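Local coordinates for protein L-Ala-D/L-Glu epimerase, a muconate lactonizing enzyme (Klebsiella pneumoniae subsp. pneumoniae MGH 78578, PDB 3FCP) that belongs to the enolase superfamily, pairing an alpha-plus-beta capping domain with a barrel-type C-terminal domain that holds a magnesium ion, at residues S69-H74 and K100-A105; I37-L40 and I46-I49; D86-L91 and A108-L113. All coordinates share one frame; numbering follows the deposited sequence.

Interaction 1: S69-H74 and K100-A105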
ATOM      1  N   SER A  69     -10.070  -6.159  42.658  1.00 26.90           N
ATOM      2  CA  SER A  69      -9.743  -6.456  44.051  1.00 28.50           C
ATOM      3  C   SER A  69      -9.033  -7.815  44.126  1.00 27.49           C
ATOM      4  O   SER A  69      -8.040  -7.985  44.841  1.00 26.84           O
ATOM      5  CB  SER A  69     -11.032  -6.479  44.882  1.00 29.46           C
ATOM      6  OG  SER A  69     -10.786  -6.895  46.206  1.00 31.98           O
ATOM      7  N   SER A  70      -9.550  -8.776  43.373  1.00 27.68           N
ATOM      8  CA  SER A  70      -8.978 -10.115  43.317  1.00 28.41           C
ATOM      9  C   SER A  70      -7.532 -10.081  42.815  1.00 26.21           C
ATOM     10  O   SER A  70      -6.660 -10.723  43.391  1.00 26.15           O
ATOM     11  CB  SER A  70      -9.824 -10.997  42.390  1.00 31.16           C
ATOM     12  OG  SER A  70      -9.169 -12.222  42.117  1.00 34.11           O
ATOM     13  N   ALA A  71      -7.282  -9.334  41.742  1.00 25.45           N
ATOM     14  CA  ALA A  71      -5.933  -9.229  41.184  1.00 25.83           C
ATOM     15  C   ALA A  71      -4.965  -8.682  42.235  1.00 25.99           C
ATOM     16  O   ALA A  71      -3.851  -9.177  42.382  1.00 24.81           O
ATOM     17  CB  ALA A  71      -5.938  -8.326  39.958  1.00 22.83           C
ATOM     18  N   ILE A  72      -5.403  -7.667  42.971  1.00 26.21           N
ATOM     19  CA  ILE A  72      -4.569  -7.066  44.005  1.00 27.63           C
ATOM     20  C   ILE A  72      -4.288  -8.027  45.161  1.00 28.57           C
ATOM     21  O   ILE A  72      -3.139  -8.220  45.557  1.00 28.04           O
ATOM     22  CB  ILE A  72      -5.231  -5.784  44.556  1.00 27.79           C
ATOM     23  CG1 ILE A  72      -5.266  -4.723  43.453  1.00 26.99           C
ATOM     24  CG2 ILE A  72      -4.472  -5.281  45.793  1.00 27.16           C
ATOM     25  CD1 ILE A  72      -6.102  -3.505  43.778  1.00 29.04           C
ATOM     26  N   THR A  73      -5.343  -8.634  45.692  1.00 29.78           N
ATOM     27  CA  THR A  73      -5.215  -9.559  46.817  1.00 30.60           C
ATOM     28  C   THR A  73      -4.441 -10.843  46.523  1.00 30.51           C
ATOM     29  O   THR A  73      -3.466 -11.155  47.206  1.00 28.14           O
ATOM     30  CB  THR A  73      -6.607  -9.971  47.360  1.00 30.39           C
ATOM     31  OG1 THR A  73      -7.319  -8.802  47.786  1.00 33.03           O
ATOM     32  CG2 THR A  73      -6.457 -10.934  48.549  1.00 31.85           C
ATOM     33  N   HIS A  74      -4.870 -11.578  45.502  1.00 31.32           N
ATOM     34  CA  HIS A  74      -4.248 -12.857  45.168  1.00 32.01           C
ATOM     35  C   HIS A  74      -2.967 -12.873  44.356  1.00 30.07           C
ATOM     36  O   HIS A  74      -2.201 -13.829  44.455  1.00 29.87           O
ATOM     37  CB  HIS A  74      -5.256 -13.756  44.456  1.00 35.58           C
ATOM     38  CG  HIS A  74      -6.429 -14.135  45.299  1.00 42.72           C
ATOM     39  ND1 HIS A  74      -7.496 -13.289  45.517  1.00 46.06           N
ATOM     40  CD2 HIS A  74      -6.697 -15.266  45.995  1.00 43.73           C
ATOM     41  CE1 HIS A  74      -8.371 -13.882  46.309  1.00 46.54           C
ATOM     42  NE2 HIS A  74      -7.910 -15.082  46.614  1.00 46.38           N
ATOM     43  N   LYS A 100      -0.474 -10.437  33.203  1.00 24.86           N
ATOM     44  CA  LYS A 100      -0.929  -9.979  31.895  1.00 24.49           C
ATOM     45  C   LYS A 100      -2.139  -9.074  32.121  1.00 22.93           C
ATOM     46  O   LYS A 100      -2.959  -9.342  33.002  1.00 23.03           O
ATOM     47  CB  LYS A 100      -1.351 -11.168  31.019  1.00 25.87           C
ATOM     48  CG  LYS A 100      -0.247 -12.161  30.706  1.00 29.31           C
ATOM     49  CD  LYS A 100       0.843 -11.542  29.835  1.00 32.44           C
ATOM     50  CE  LYS A 100       1.848 -12.601  29.391  1.00 34.56           C
ATOM     51  NZ  LYS A 100       2.900 -12.049  28.495  1.00 36.44           N
ATOM     52  N   GLY A 101      -2.240  -8.011  31.330  1.00 22.34           N
ATOM     53  CA  GLY A 101      -3.358  -7.091  31.457  1.00 22.17           C
ATOM     54  C   GLY A 101      -3.579  -6.591  32.878  1.00 23.88           C
ATOM     55  O   GLY A 101      -2.622  -6.236  33.577  1.00 23.61           O
ATOM     56  N   ASN A 102      -4.841  -6.556  33.305  1.00 22.36           N
ATOM     57  CA  ASN A 102      -5.190  -6.100  34.645  1.00 22.53           C
ATOM     58  C   ASN A 102      -4.569  -4.733  34.926  1.00 22.93           C
ATOM     59  O   ASN A 102      -4.010  -4.498  36.003  1.00 22.38           O
ATOM     60  CB  ASN A 102      -4.716  -7.128  35.675  1.00 23.16           C
ATOM     61  CG  ASN A 102      -5.584  -8.375  35.689  1.00 26.03           C
ATOM     62  OD1 ASN A 102      -6.570  -8.447  36.425  1.00 25.51           O
ATOM     63  ND2 ASN A 102      -5.232  -9.356  34.858  1.00 23.09           N
ATOM     64  N   THR A 103      -4.677  -3.840  33.946  1.00 21.28           N
ATOM     65  CA  THR A 103      -4.124  -2.494  34.050  1.00 21.87           C
ATOM     66  C   THR A 103      -4.799  -1.639  35.126  1.00 22.13           C
ATOM     67  O   THR A 103      -4.179  -0.726  35.679  1.00 20.40           O
ATOM     68  CB  THR A 103      -4.212  -1.759  32.686  1.00 21.80           C
ATOM     69  OG1 THR A 103      -5.580  -1.707  32.256  1.00 20.62           O
ATOM     70  CG2 THR A 103      -3.382  -2.488  31.628  1.00 22.34           C
ATOM     71  N   PHE A 104      -6.068  -1.921  35.413  1.00 22.80           N
ATOM     72  CA  PHE A 104      -6.787  -1.169  36.436  1.00 22.79           C
ATOM     73  C   PHE A 104      -6.142  -1.452  37.797  1.00 22.43           C
ATOM     74  O   PHE A 104      -5.840  -0.527  38.555  1.00 21.42           O
ATOM     75  CB  PHE A 104      -8.273  -1.558  36.458  1.00 22.31           C
ATOM     76  CG  PHE A 104      -9.107  -0.855  35.405  1.00 23.87           C
ATOM     77  CD1 PHE A 104     -10.186  -0.054  35.778  1.00 25.50           C
ATOM     78  CD2 PHE A 104      -8.817  -0.998  34.050  1.00 23.10           C
ATOM     79  CE1 PHE A 104     -10.968   0.600  34.812  1.00 24.25           C
ATOM     80  CE2 PHE A 104      -9.588  -0.352  33.072  1.00 25.52           C
ATOM     81  CZ  PHE A 104     -10.668   0.449  33.454  1.00 25.79           C
ATOM     82  N   ALA A 105      -5.924  -2.731  38.096  1.00 21.52           N
ATOM     83  CA  ALA A 105      -5.290  -3.134  39.349  1.00 21.82           C
ATOM     84  C   ALA A 105      -3.868  -2.559  39.413  1.00 20.94           C
ATOM     85  O   ALA A 105      -3.452  -2.031  40.437  1.00 20.84           O
ATOM     86  CB  ALA A 105      -5.247  -4.657  39.449  1.00 20.72           C
TER
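A71 and A105 show how two helices can close on each other where two alanine methyls meet: A71 CB lies 3.8 Å from A105 CB, and both beta carbons point across the contact. The A105 methyl also meets the flank of I72, with CG1 4.0 Å from A105 CB. I72 comes to it from the side: its CG1 branch lies beside the backbone N and anti to the carbonyl carbon (chi1 -66°), and this brings the branch round to the alanine although the beta carbon itself does not face the partner segment. About a right angle away from its contact with A105, the A71 methyl also reaches the amide of N102, where CB is 3.6 Å from OD1.

That amide is held from the other end. N102 ND2 donates to K100 O at 2.9 Å in a nearly straight bond, with the acceptor lying in the amide plane, and the same nitrogen also gives a hydrogen bond to V62 O of the second subunit. Two carbonyls thus fix the rotation of the group and leave OD1 turned to A71. N102 occupies the N-cap position of helix 103-121 but makes no capping bond with its side chain, which is spent on the turn before the helix and on the neighbouring chain, where it also packs on L58 of the second subunit.

The contact sets the start of helix 103-121 against the middle of helix 65-80, in the N-terminal domain. A105 also touches L76 and F104 touches I68, both on helix 65-80, while I72 rests on I10 and S12 of strand 7-17.

Interaction 2: I37-L40 and I46-I49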
ATOM      1  N   ILE A  37      -9.913   0.835  46.547  1.00 22.22           N
ATOM      2  CA  ILE A  37      -8.880   1.638  47.169  1.00 23.19           C
ATOM      3  C   ILE A  37      -7.775   0.750  47.716  1.00 24.08           C
ATOM      4  O   ILE A  37      -8.032  -0.334  48.249  1.00 25.63           O
ATOM      5  CB  ILE A  37      -9.482   2.487  48.325  1.00 24.31           C
ATOM      6  CG1 ILE A  37     -10.543   3.442  47.769  1.00 22.52           C
ATOM      7  CG2 ILE A  37      -8.386   3.254  49.058  1.00 21.38           C
ATOM      8  CD1 ILE A  37     -10.017   4.449  46.772  1.00 22.34           C
ATOM      9  N   VAL A  38      -6.544   1.215  47.579  1.00 25.36           N
ATOM     10  CA  VAL A  38      -5.401   0.465  48.065  1.00 27.30           C
ATOM     11  C   VAL A  38      -4.522   1.317  48.964  1.00 26.37           C
ATOM     12  O   VAL A  38      -4.392   2.526  48.765  1.00 25.22           O
ATOM     13  CB  VAL A  38      -4.544  -0.070  46.883  1.00 30.72           C
ATOM     14  CG1 VAL A  38      -4.192   1.067  45.942  1.00 33.92           C
ATOM     15  CG2 VAL A  38      -3.266  -0.713  47.403  1.00 33.29           C
ATOM     16  N   ARG A  39      -3.945   0.679  49.975  1.00 26.55           N
ATOM     17  CA  ARG A  39      -3.011   1.347  50.871  1.00 26.04           C
ATOM     18  C   ARG A  39      -1.799   0.433  50.925  1.00 26.02           C
ATOM     19  O   ARG A  39      -1.900  -0.737  51.295  1.00 26.01           O
ATOM     20  CB  ARG A  39      -3.581   1.538  52.277  1.00 28.51           C
ATOM     21  CG  ARG A  39      -2.587   2.229  53.219  1.00 29.14           C
ATOM     22  CD  ARG A  39      -3.243   2.673  54.510  1.00 31.76           C
ATOM     23  NE  ARG A  39      -3.837   1.553  55.229  1.00 35.85           N
ATOM     24  CZ  ARG A  39      -4.696   1.690  56.235  1.00 38.78           C
ATOM     25  NH1 ARG A  39      -5.054   2.902  56.637  1.00 39.06           N
ATOM     26  NH2 ARG A  39      -5.204   0.617  56.828  1.00 39.69           N
ATOM     27  N   LEU A  40      -0.654   0.966  50.523  1.00 26.34           N
ATOM     28  CA  LEU A  40       0.577   0.202  50.516  1.00 27.07           C
ATOM     29  C   LEU A  40       1.481   0.732  51.616  1.00 27.61           C
ATOM     30  O   LEU A  40       1.747   1.931  51.686  1.00 27.00           O
ATOM     31  CB  LEU A  40       1.253   0.327  49.147  1.00 27.04           C
ATOM     32  CG  LEU A  40       2.510  -0.507  48.877  1.00 27.70           C
ATOM     33  CD1 LEU A  40       2.664  -0.716  47.369  1.00 27.52           C
ATOM     34  CD2 LEU A  40       3.732   0.185  49.464  1.00 27.80           C
ATOM     35  N   ILE A  46       6.198   4.545  55.750  1.00 25.02           N
ATOM     36  CA  ILE A  46       5.470   5.409  54.827  1.00 25.94           C
ATOM     37  C   ILE A  46       4.393   4.628  54.074  1.00 25.89           C
ATOM     38  O   ILE A  46       4.619   3.504  53.629  1.00 24.74           O
ATOM     39  CB  ILE A  46       6.432   6.074  53.814  1.00 26.72           C
ATOM     40  CG1 ILE A  46       7.361   7.039  54.556  1.00 25.95           C
ATOM     41  CG2 ILE A  46       5.647   6.810  52.739  1.00 26.20           C
ATOM     42  CD1 ILE A  46       8.400   7.715  53.679  1.00 28.65           C
ATOM     43  N   CYS A  47       3.208   5.220  53.963  1.00 25.09           N
ATOM     44  CA  CYS A  47       2.113   4.581  53.246  1.00 27.38           C
ATOM     45  C   CYS A  47       1.757   5.379  52.000  1.00 25.91           C
ATOM     46  O   CYS A  47       1.905   6.604  51.967  1.00 26.74           O
ATOM     47  CB  CYS A  47       0.869   4.463  54.131  1.00 30.04           C
ATOM     48  SG  CYS A  47       1.017   3.298  55.507  1.00 38.63           S
ATOM     49  N   GLY A  48       1.287   4.671  50.979  1.00 25.35           N
ATOM     50  CA  GLY A  48       0.881   5.307  49.740  1.00 23.72           C
ATOM     51  C   GLY A  48      -0.501   4.778  49.407  1.00 24.58           C
ATOM     52  O   GLY A  48      -0.803   3.622  49.712  1.00 23.29           O
ATOM     53  N   ILE A  49      -1.356   5.604  48.813  1.00 22.72           N
ATOM     54  CA  ILE A  49      -2.688   5.130  48.469  1.00 22.50           C
ATOM     55  C   ILE A  49      -2.948   5.228  46.974  1.00 21.77           C
ATOM     56  O   ILE A  49      -2.306   6.007  46.261  1.00 22.16           O
ATOM     57  CB  ILE A  49      -3.805   5.901  49.227  1.00 23.53           C
ATOM     58  CG1 ILE A  49      -3.694   7.400  48.956  1.00 23.75           C
ATOM     59  CG2 ILE A  49      -3.729   5.588  50.721  1.00 25.61           C
ATOM     60  CD1 ILE A  49      -4.825   8.216  49.576  1.00 26.70           C
TER
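R39 and I49 face each other as a non-hydrogen-bonded antiparallel pair, their CA atoms 4.5 Å apart, and the next pair, L40 with G48, is joined by two hydrogen bonds, the short strand axes running at 163° to each other. Of these bonds, L40 N to G48 O is 2.8 Å long and almost straight, while the return bond from G48 N to L40 O is more bent. Around them the carbonyls also take CA-H...O contacts, the one from I49 CA to V38 O at 3.1 Å.

On the face carrying R39 and I49, the aliphatic part of the arginine does the touching. R39 CG lies 4.3 Å from I49 CG2 and 4.2 Å from C47 CB, so the methylene is laid diagonally between two residues of the partner strand. I49 holds CG1 between its backbone N and carbonyl carbon (chi1 57°), a crowded position that leaves CG2 beside R39 while the longer branch leads away; I49 also packs on L358.

The unit is a beta hairpin, made of strands 33-42 and 47-53, in the three-stranded antiparallel sheet of the N-terminal domain of the enolase superfamily; strand 7-17 flanks 33-42 on its other edge. R39 spans toward that third strand: its chain bends at chi3 (59°), and the guanidinium NE forms a salt bridge with E11.

The opposite face, which carries L40, is turned to helix 103-121. V38 rests on A108 and L40 on L113, and across the hairpin L40 meets its partner through CB, 3.9 Å from G48 O, there being no side chain on the glycine. The same helix also binds the hairpin backbone, with D115 accepting from I49 N and K119 donating to C47 O.

Interaction 3: D86-L91 and A108-L113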
ATOM      1  N   ASP A  86      10.943   1.696  46.192  1.00 28.92           N
ATOM      2  CA  ASP A  86      11.372   2.957  45.592  1.00 29.62           C
ATOM      3  C   ASP A  86      11.737   2.844  44.113  1.00 29.17           C
ATOM      4  O   ASP A  86      11.885   3.855  43.428  1.00 30.43           O
ATOM      5  CB  ASP A  86      12.598   3.467  46.342  1.00 30.10           C
ATOM      6  CG  ASP A  86      13.730   2.459  46.321  1.00 32.23           C
ATOM      7  OD1 ASP A  86      13.541   1.351  46.869  1.00 34.96           O
ATOM      8  OD2 ASP A  86      14.796   2.757  45.747  1.00 33.65           O
ATOM      9  N   ASN A  87      11.893   1.620  43.625  1.00 27.45           N
ATOM     10  CA  ASN A  87      12.296   1.404  42.241  1.00 25.50           C
ATOM     11  C   ASN A  87      11.102   1.084  41.342  1.00 25.38           C
ATOM     12  O   ASN A  87      10.811  -0.085  41.088  1.00 22.93           O
ATOM     13  CB  ASN A  87      13.311   0.257  42.188  1.00 26.13           C
ATOM     14  CG  ASN A  87      14.111   0.242  40.902  1.00 25.76           C
ATOM     15  OD1 ASN A  87      13.578   0.479  39.822  1.00 25.76           O
ATOM     16  ND2 ASN A  87      15.400  -0.052  41.013  1.00 26.86           N
ATOM     17  N   LEU A  88      10.415   2.119  40.862  1.00 22.46           N
ATOM     18  CA  LEU A  88       9.250   1.905  40.011  1.00 24.91           C
ATOM     19  C   LEU A  88       9.543   1.111  38.730  1.00 23.45           C
ATOM     20  O   LEU A  88       8.724   0.302  38.307  1.00 23.73           O
ATOM     21  CB  LEU A  88       8.599   3.243  39.653  1.00 25.33           C
ATOM     22  CG  LEU A  88       7.245   3.144  38.934  1.00 27.65           C
ATOM     23  CD1 LEU A  88       6.315   2.188  39.671  1.00 28.41           C
ATOM     24  CD2 LEU A  88       6.623   4.529  38.849  1.00 28.57           C
ATOM     25  N   ASN A  89      10.698   1.336  38.111  1.00 22.61           N
ATOM     26  CA  ASN A  89      11.032   0.602  36.890  1.00 23.90           C
ATOM     27  C   ASN A  89      11.154  -0.896  37.166  1.00 23.86           C
ATOM     28  O   ASN A  89      10.598  -1.710  36.429  1.00 23.45           O
ATOM     29  CB  ASN A  89      12.328   1.132  36.268  1.00 23.98           C
ATOM     30  CG  ASN A  89      12.148   2.494  35.631  1.00 24.96           C
ATOM     31  OD1 ASN A  89      11.079   2.799  35.102  1.00 23.69           O
ATOM     32  ND2 ASN A  89      13.201   3.320  35.659  1.00 23.83           N
ATOM     33  N   ALA A  90      11.862  -1.256  38.235  1.00 22.96           N
ATOM     34  CA  ALA A  90      12.025  -2.662  38.595  1.00 24.05           C
ATOM     35  C   ALA A  90      10.675  -3.282  38.959  1.00 23.79           C
ATOM     36  O   ALA A  90      10.369  -4.398  38.546  1.00 24.64           O
ATOM     37  CB  ALA A  90      13.004  -2.810  39.772  1.00 24.33           C
ATOM     38  N   LEU A  91       9.867  -2.556  39.729  1.00 24.81           N
ATOM     39  CA  LEU A  91       8.553  -3.056  40.140  1.00 25.31           C
ATOM     40  C   LEU A  91       7.609  -3.232  38.949  1.00 24.53           C
ATOM     41  O   LEU A  91       6.845  -4.198  38.884  1.00 23.41           O
ATOM     42  CB  LEU A  91       7.923  -2.110  41.171  1.00 24.65           C
ATOM     43  CG  LEU A  91       8.592  -2.115  42.557  1.00 25.64           C
ATOM     44  CD1 LEU A  91       8.125  -0.921  43.371  1.00 25.59           C
ATOM     45  CD2 LEU A  91       8.271  -3.418  43.277  1.00 26.06           C
ATOM     46  N   ALA A 108      -3.768   1.193  40.324  1.00 20.89           N
ATOM     47  CA  ALA A 108      -3.977   1.500  41.740  1.00 21.68           C
ATOM     48  C   ALA A 108      -2.657   1.321  42.490  1.00 21.24           C
ATOM     49  O   ALA A 108      -2.285   2.149  43.321  1.00 21.78           O
ATOM     50  CB  ALA A 108      -5.053   0.584  42.334  1.00 21.40           C
ATOM     51  N   ILE A 109      -1.950   0.237  42.188  1.00 19.92           N
ATOM     52  CA  ILE A 109      -0.667  -0.045  42.829  1.00 21.73           C
ATOM     53  C   ILE A 109       0.413   0.973  42.448  1.00 21.39           C
ATOM     54  O   ILE A 109       1.162   1.450  43.306  1.00 19.53           O
ATOM     55  CB  ILE A 109      -0.153  -1.461  42.452  1.00 23.38           C
ATOM     56  CG1 ILE A 109      -1.112  -2.529  42.990  1.00 23.86           C
ATOM     57  CG2 ILE A 109       1.263  -1.663  42.992  1.00 22.78           C
ATOM     58  CD1 ILE A 109      -1.267  -2.519  44.506  1.00 26.37           C
ATOM     59  N   GLU A 110       0.505   1.297  41.161  1.00 21.04           N
ATOM     60  CA  GLU A 110       1.509   2.254  40.703  1.00 21.94           C
ATOM     61  C   GLU A 110       1.250   3.606  41.352  1.00 21.68           C
ATOM     62  O   GLU A 110       2.185   4.319  41.731  1.00 20.60           O
ATOM     63  CB  GLU A 110       1.473   2.394  39.174  1.00 21.56           C
ATOM     64  CG  GLU A 110       2.617   3.220  38.620  1.00 24.10           C
ATOM     65  CD  GLU A 110       2.604   3.319  37.104  1.00 23.89           C
ATOM     66  OE1 GLU A 110       2.028   4.286  36.567  1.00 24.42           O
ATOM     67  OE2 GLU A 110       3.168   2.420  36.453  1.00 24.31           O
ATOM     68  N   THR A 111      -0.024   3.956  41.486  1.00 22.39           N
ATOM     69  CA  THR A 111      -0.398   5.225  42.096  1.00 21.89           C
ATOM     70  C   THR A 111       0.080   5.264  43.545  1.00 23.63           C
ATOM     71  O   THR A 111       0.686   6.245  43.987  1.00 21.27           O
ATOM     72  CB  THR A 111      -1.929   5.424  42.078  1.00 23.77           C
ATOM     73  OG1 THR A 111      -2.388   5.473  40.720  1.00 21.87           O
ATOM     74  CG2 THR A 111      -2.309   6.731  42.795  1.00 24.24           C
ATOM     75  N   ALA A 112      -0.185   4.185  44.277  1.00 22.77           N
ATOM     76  CA  ALA A 112       0.205   4.104  45.680  1.00 23.51           C
ATOM     77  C   ALA A 112       1.723   4.160  45.828  1.00 24.15           C
ATOM     78  O   ALA A 112       2.245   4.824  46.733  1.00 23.71           O
ATOM     79  CB  ALA A 112      -0.350   2.815  46.306  1.00 22.04           C
ATOM     80  N   LEU A 113       2.429   3.461  44.944  1.00 24.04           N
ATOM     81  CA  LEU A 113       3.887   3.447  44.972  1.00 23.77           C
ATOM     82  C   LEU A 113       4.413   4.861  44.768  1.00 24.51           C
ATOM     83  O   LEU A 113       5.348   5.288  45.457  1.00 24.97           O
ATOM     84  CB  LEU A 113       4.443   2.527  43.874  1.00 23.77           C
ATOM     85  CG  LEU A 113       4.294   1.025  44.132  1.00 23.58           C
ATOM     86  CD1 LEU A 113       4.624   0.238  42.868  1.00 22.39           C
ATOM     87  CD2 LEU A 113       5.216   0.626  45.282  1.00 23.00           C
TER
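L113 is approached by two leucines of the neighbouring helix, L88 and L91, each of which lies across it at a slant. The arrangement belongs to the helical part of the N-terminal domain of the enolase superfamily, where the first turn of helix 88-98 is laid against the middle of helix 103-121.

L91 makes the tighter approach. Its CD1 methyl faces the forked end of L113, 3.7 Å from CD1 and 3.8 Å from CD2, so a single methyl meets both branches. L91 and L113 both point their beta carbons at the other segment, and both carry CG anti to the carbonyl carbon.

L88 arrives differently. Its beta carbon does not face helix 103-121, but a CG swung anti to the backbone N (chi1 -171°) brings the CD1 methyl to two partners, 4.1 Å from L113 CD1 and 4.0 Å from E110 CG. Against E110 it stands at about a right angle, touching the methylene rather than the acid. The glutamate chain is extended as far as its carboxylate, which leaves the apolar contact behind: OE1 accepts from N282 N and OE2 pairs with S283 OG. These partners sit at the start of helix 283-294, in the C-terminal domain, and would be expected to help stabilise a negative charge on this buried acid.

At the start of helix 88-98, N87 ND2 donates to A132 O of the third subunit and N89 ND2 to G131 O of that subunit. N87 is the N-cap, and its OD1 accepts from A90 N at 2.9 Å, the donor standing about 50° above the plane of the amide carbonyl.

In the fold
From the N terminus, interaction 2 closes first, a short hairpin turn complete before either helical contact opens. Segment 69-74 then opens interaction 1 and 86-91 opens interaction 3; 100-105 closes the former and 108-113 the latter, so the two loops cross, with neither contained in the other. Both end on helix 103-121, whose first residues meet helix 65-80 and whose next turns meet helix 88-98. The sheet joins through interaction 3: the hairpin backbone packs on that helix, G48 O lying 3.5 Å from A112 CB and I49 O 3.5 Å from T111 CG2. Interactions 1 and 2 do not touch, their nearest atoms being about 5 Å apart.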